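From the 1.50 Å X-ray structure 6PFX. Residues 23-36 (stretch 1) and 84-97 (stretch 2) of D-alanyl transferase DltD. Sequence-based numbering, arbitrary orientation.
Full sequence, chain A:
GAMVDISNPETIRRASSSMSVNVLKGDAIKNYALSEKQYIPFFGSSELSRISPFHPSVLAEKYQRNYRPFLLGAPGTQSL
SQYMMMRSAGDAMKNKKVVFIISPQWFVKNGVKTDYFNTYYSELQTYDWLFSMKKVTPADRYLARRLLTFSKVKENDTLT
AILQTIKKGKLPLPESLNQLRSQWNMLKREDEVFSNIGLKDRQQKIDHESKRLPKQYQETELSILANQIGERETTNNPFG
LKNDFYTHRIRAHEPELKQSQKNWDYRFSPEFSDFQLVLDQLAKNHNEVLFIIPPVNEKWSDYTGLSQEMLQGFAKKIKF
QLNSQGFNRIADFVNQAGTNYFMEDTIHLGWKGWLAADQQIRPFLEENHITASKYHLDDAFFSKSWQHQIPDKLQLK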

# COMPACT_ATOMS: atom_id res chain seq x y z
N VAL A 23 15.24 -2.89 -1.93
CA VAL A 23 14.73 -3.43 -0.67
C VAL A 23 13.34 -4.03 -0.87
O VAL A 23 13.05 -5.15 -0.44
CB VAL A 23 14.71 -2.33 0.41
CG1 VAL A 23 13.93 -2.78 1.64
CG2 VAL A 23 16.12 -1.94 0.80
N LEU A 24 12.47 -3.30 -1.58
CA LEU A 24 11.10 -3.74 -1.78
C LEU A 24 11.02 -5.01 -2.63
O LEU A 24 10.12 -5.83 -2.42
CB LEU A 24 10.27 -2.62 -2.41
CG LEU A 24 10.20 -1.28 -1.68
CD1 LEU A 24 9.12 -0.42 -2.32
CD2 LEU A 24 9.96 -1.44 -0.19
N LYS A 25 11.95 -5.18 -3.58
CA LYS A 25 12.00 -6.38 -4.41
C LYS A 25 12.81 -7.51 -3.80
O LYS A 25 12.81 -8.62 -4.33
CB LYS A 25 12.64 -6.06 -5.77
CG LYS A 25 11.83 -5.16 -6.66
CD LYS A 25 12.35 -5.07 -8.09
CE LYS A 25 13.82 -4.68 -8.15
NZ LYS A 25 14.30 -4.51 -9.56
N GLY A 26 13.53 -7.24 -2.71
CA GLY A 26 14.42 -8.22 -2.12
C GLY A 26 13.81 -8.96 -0.95
O GLY A 26 12.60 -8.88 -0.68
N ASP A 27 14.67 -9.71 -0.25
CA ASP A 27 14.28 -10.49 0.91
C ASP A 27 15.14 -10.21 2.14
O ASP A 27 14.61 -10.07 3.24
CB ASP A 27 14.38 -11.99 0.61
CG ASP A 27 13.23 -12.51 -0.22
OD1 ASP A 27 12.14 -11.91 -0.21
OD2 ASP A 27 13.41 -13.55 -0.89
N ALA A 28 16.46 -10.15 1.98
CA ALA A 28 17.36 -10.20 3.13
C ALA A 28 17.08 -9.07 4.11
O ALA A 28 16.96 -9.29 5.32
CB ALA A 28 18.81 -10.16 2.65
N ILE A 29 16.93 -7.84 3.60
CA ILE A 29 16.76 -6.70 4.49
C ILE A 29 15.35 -6.67 5.07
O ILE A 29 15.16 -6.65 6.29
CB ILE A 29 17.10 -5.38 3.76
CG1 ILE A 29 18.61 -5.34 3.47
CG2 ILE A 29 16.67 -4.19 4.61
CD1 ILE A 29 19.04 -4.13 2.64
N LYS A 30 14.34 -6.67 4.20
CA LYS A 30 12.97 -6.51 4.67
C LYS A 30 12.54 -7.66 5.57
O LYS A 30 11.85 -7.44 6.58
CB LYS A 30 12.01 -6.30 3.49
CG LYS A 30 11.52 -7.57 2.80
CD LYS A 30 10.68 -7.23 1.57
CE LYS A 30 9.73 -8.33 1.19
NZ LYS A 30 10.44 -9.63 1.04
N ASN A 31 12.95 -8.90 5.26
CA ASN A 31 12.50 -10.04 6.05
C ASN A 31 13.16 -10.06 7.42
O ASN A 31 12.53 -10.40 8.43
CB ASN A 31 12.77 -11.36 5.31
CG ASN A 31 11.98 -11.49 4.03
OD1 ASN A 31 11.21 -10.60 3.64
ND2 ASN A 31 12.17 -12.60 3.35
N TYR A 32 14.45 -9.71 7.49
CA TYR A 32 15.09 -9.57 8.78
C TYR A 32 14.41 -8.49 9.60
O TYR A 32 14.09 -8.68 10.78
CB TYR A 32 16.57 -9.24 8.60
CG TYR A 32 17.26 -8.98 9.92
CD1 TYR A 32 17.51 -10.01 10.80
CD2 TYR A 32 17.64 -7.70 10.29
CE1 TYR A 32 18.14 -9.78 12.00
CE2 TYR A 32 18.27 -7.46 11.49
CZ TYR A 32 18.51 -8.51 12.34
OH TYR A 32 19.14 -8.27 13.54
N ALA A 33 14.18 -7.33 8.99
CA ALA A 33 13.58 -6.23 9.72
C ALA A 33 12.20 -6.62 10.23
O ALA A 33 11.88 -6.38 11.40
CB ALA A 33 13.48 -5.00 8.82
N LEU A 34 11.38 -7.23 9.36
CA LEU A 34 10.04 -7.64 9.77
C LEU A 34 10.08 -8.66 10.90
O LEU A 34 9.16 -8.72 11.72
CB LEU A 34 9.26 -8.17 8.57
CG LEU A 34 8.88 -7.09 7.55
CD1 LEU A 34 8.35 -7.68 6.26
CD2 LEU A 34 7.86 -6.13 8.15
N SER A 35 11.16 -9.45 10.99
CA SER A 35 11.29 -10.40 12.09
C SER A 35 11.47 -9.73 13.44
O SER A 35 11.26 -10.38 14.47
CB SER A 35 12.43 -11.40 11.84
OG SER A 35 13.71 -10.90 12.20
N GLU A 36 11.86 -8.45 13.47
CA GLU A 36 12.03 -7.73 14.71
C GLU A 36 10.71 -7.13 15.17
O GLU A 36 9.94 -6.60 14.35
CB GLU A 36 13.06 -6.61 14.56
CG GLU A 36 14.42 -7.06 14.08
CD GLU A 36 15.43 -5.93 14.00
OE1 GLU A 36 15.19 -4.85 14.58
OE2 GLU A 36 16.48 -6.12 13.35
N MET A 84 3.31 -9.65 -3.27
CA MET A 84 4.57 -10.37 -3.47
C MET A 84 5.55 -10.06 -2.35
O MET A 84 6.32 -10.93 -1.94
CB MET A 84 5.21 -9.99 -4.81
CG MET A 84 4.37 -10.29 -6.02
SD MET A 84 3.86 -12.00 -6.06
CE MET A 84 5.42 -12.83 -5.77
N MET A 85 5.55 -8.82 -1.86
CA MET A 85 6.37 -8.50 -0.70
C MET A 85 5.94 -9.32 0.51
O MET A 85 6.77 -9.92 1.20
CB MET A 85 6.28 -7.01 -0.39
CG MET A 85 6.78 -6.12 -1.50
SD MET A 85 6.68 -4.38 -1.06
CE MET A 85 6.48 -3.67 -2.69
N MET A 86 4.63 -9.35 0.78
CA MET A 86 4.13 -10.04 1.96
C MET A 86 4.43 -11.53 1.89
O MET A 86 4.90 -12.13 2.87
CB MET A 86 2.62 -9.86 2.06
CG MET A 86 2.18 -8.46 2.37
SD MET A 86 0.37 -8.42 2.41
CE MET A 86 0.15 -6.67 2.63
N ARG A 87 4.12 -12.15 0.74
CA ARG A 87 4.29 -13.59 0.57
C ARG A 87 5.76 -13.98 0.69
O ARG A 87 6.09 -15.02 1.27
CB ARG A 87 3.73 -14.01 -0.79
CG ARG A 87 3.80 -15.50 -1.09
CD ARG A 87 2.71 -16.24 -0.34
NE ARG A 87 2.77 -17.70 -0.50
CZ ARG A 87 1.86 -18.44 -1.14
NH1 ARG A 87 0.78 -17.90 -1.70
NH2 ARG A 87 2.05 -19.76 -1.20
N SER A 88 6.66 -13.17 0.13
CA SER A 88 8.08 -13.50 0.17
C SER A 88 8.67 -13.30 1.55
O SER A 88 9.72 -13.87 1.86
CB SER A 88 8.85 -12.67 -0.86
OG SER A 88 8.82 -11.28 -0.55
N ALA A 89 8.03 -12.49 2.40
CA ALA A 89 8.46 -12.40 3.78
C ALA A 89 8.11 -13.66 4.56
O ALA A 89 8.73 -13.93 5.59
CB ALA A 89 7.83 -11.17 4.44
N GLY A 90 7.12 -14.42 4.09
CA GLY A 90 6.78 -15.67 4.75
C GLY A 90 6.49 -15.48 6.22
O GLY A 90 5.74 -14.58 6.63
N ASP A 91 7.11 -16.34 7.04
CA ASP A 91 6.82 -16.37 8.46
C ASP A 91 7.26 -15.10 9.19
O ASP A 91 6.86 -14.90 10.34
CB ASP A 91 7.51 -17.56 9.14
CG ASP A 91 6.81 -18.87 8.85
OD1 ASP A 91 5.70 -18.84 8.30
OD2 ASP A 91 7.39 -19.93 9.18
N ALA A 92 8.11 -14.28 8.57
CA ALA A 92 8.52 -13.04 9.22
C ALA A 92 7.32 -12.16 9.50
O ALA A 92 7.36 -11.33 10.42
CB ALA A 92 9.55 -12.31 8.36
N MET A 93 6.24 -12.32 8.74
CA MET A 93 5.05 -11.52 8.93
C MET A 93 4.06 -12.13 9.92
O MET A 93 3.06 -11.48 10.24
CB MET A 93 4.32 -11.34 7.59
CG MET A 93 5.04 -10.44 6.66
SD MET A 93 4.70 -8.73 7.09
CE MET A 93 2.96 -8.56 6.65
N LYS A 94 4.28 -13.34 10.39
CA LYS A 94 3.26 -14.00 11.19
C LYS A 94 2.92 -13.15 12.41
O LYS A 94 3.80 -12.70 13.15
CB LYS A 94 3.76 -15.38 11.63
CG LYS A 94 2.71 -16.19 12.40
CD LYS A 94 3.22 -17.55 12.84
CE LYS A 94 2.14 -18.31 13.59
NZ LYS A 94 2.62 -19.64 14.05
N ASN A 95 1.62 -12.93 12.62
CA ASN A 95 1.07 -12.30 13.81
C ASN A 95 1.42 -10.82 13.95
O ASN A 95 1.06 -10.22 14.96
CB ASN A 95 1.51 -13.02 15.11
CG ASN A 95 0.99 -14.43 15.20
OD1 ASN A 95 1.73 -15.35 15.52
ND2 ASN A 95 -0.29 -14.60 14.94
N LYS A 96 2.07 -10.21 12.98
CA LYS A 96 2.40 -8.80 13.12
C LYS A 96 1.18 -7.90 12.92
O LYS A 96 0.23 -8.22 12.18
CB LYS A 96 3.49 -8.41 12.12
CG LYS A 96 4.85 -9.06 12.42
CD LYS A 96 5.96 -8.52 11.54
CE LYS A 96 6.41 -7.13 11.98
NZ LYS A 96 7.35 -7.06 13.14
N LYS A 97 1.22 -6.76 13.58
CA LYS A 97 0.35 -5.65 13.20
C LYS A 97 0.84 -5.01 11.91
O LYS A 97 2.05 -4.95 11.63
CB LYS A 97 0.29 -4.63 14.32
CG LYS A 97 -0.48 -5.13 15.54
CD LYS A 97 -0.58 -4.05 16.59
CE LYS A 97 -1.37 -4.47 17.79
NZ LYS A 97 -0.65 -5.58 18.48
O HOH W 1 12.05 -15.38 1.55
O HOH W 2 8.03 -9.62 14.83

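Helices 28-35 and 84-89 cross at -69°, with axes 10.0 Å apart at closest approach; the backbones come nearest where Ser35 CA lies 4.8 Å from Ala92 CA, beyond the second helix. About 544 Å² is buried in total.

Met85 opens the contact. Its CE lies 3.9 Å from Leu24 CB, an apolar pairing, while its carbonyl O is 3.4 Å from Lys30 CE.

One turn on, Ser88 points its CB toward stretch 1, and its OG accepts a hydrogen bond from Lys30 NZ (2.8 Å). That ammonium is held from its own stretch as well: NZ donates to Gly26 O (2.9 Å) and to Asn31 OD1 (2.9 Å), and forms a salt bridge with Asp27 OD1 (3.1 Å), so its buried charge is well compensated. Ser88 O receives a weak bond from Asn31 ND2 (3.1 Å, N-H...O angle 135°).

Small residues then permit close approach. Ala89 CB sits 4.0 Å from Leu34 CD1, and Ala92 CB is 3.5 Å from Asn31 O and 4.2 Å from Leu34 CB. Gly90, with phi 54°, ends the helical run between them. Met93 SD adds a 3.9 Å contact to Leu34 CD1.

After the type II turn Met93-Lys96, Lys96 NZ donates to Leu34 O (2.8 Å), a carbonyl near the helix's C-terminal end.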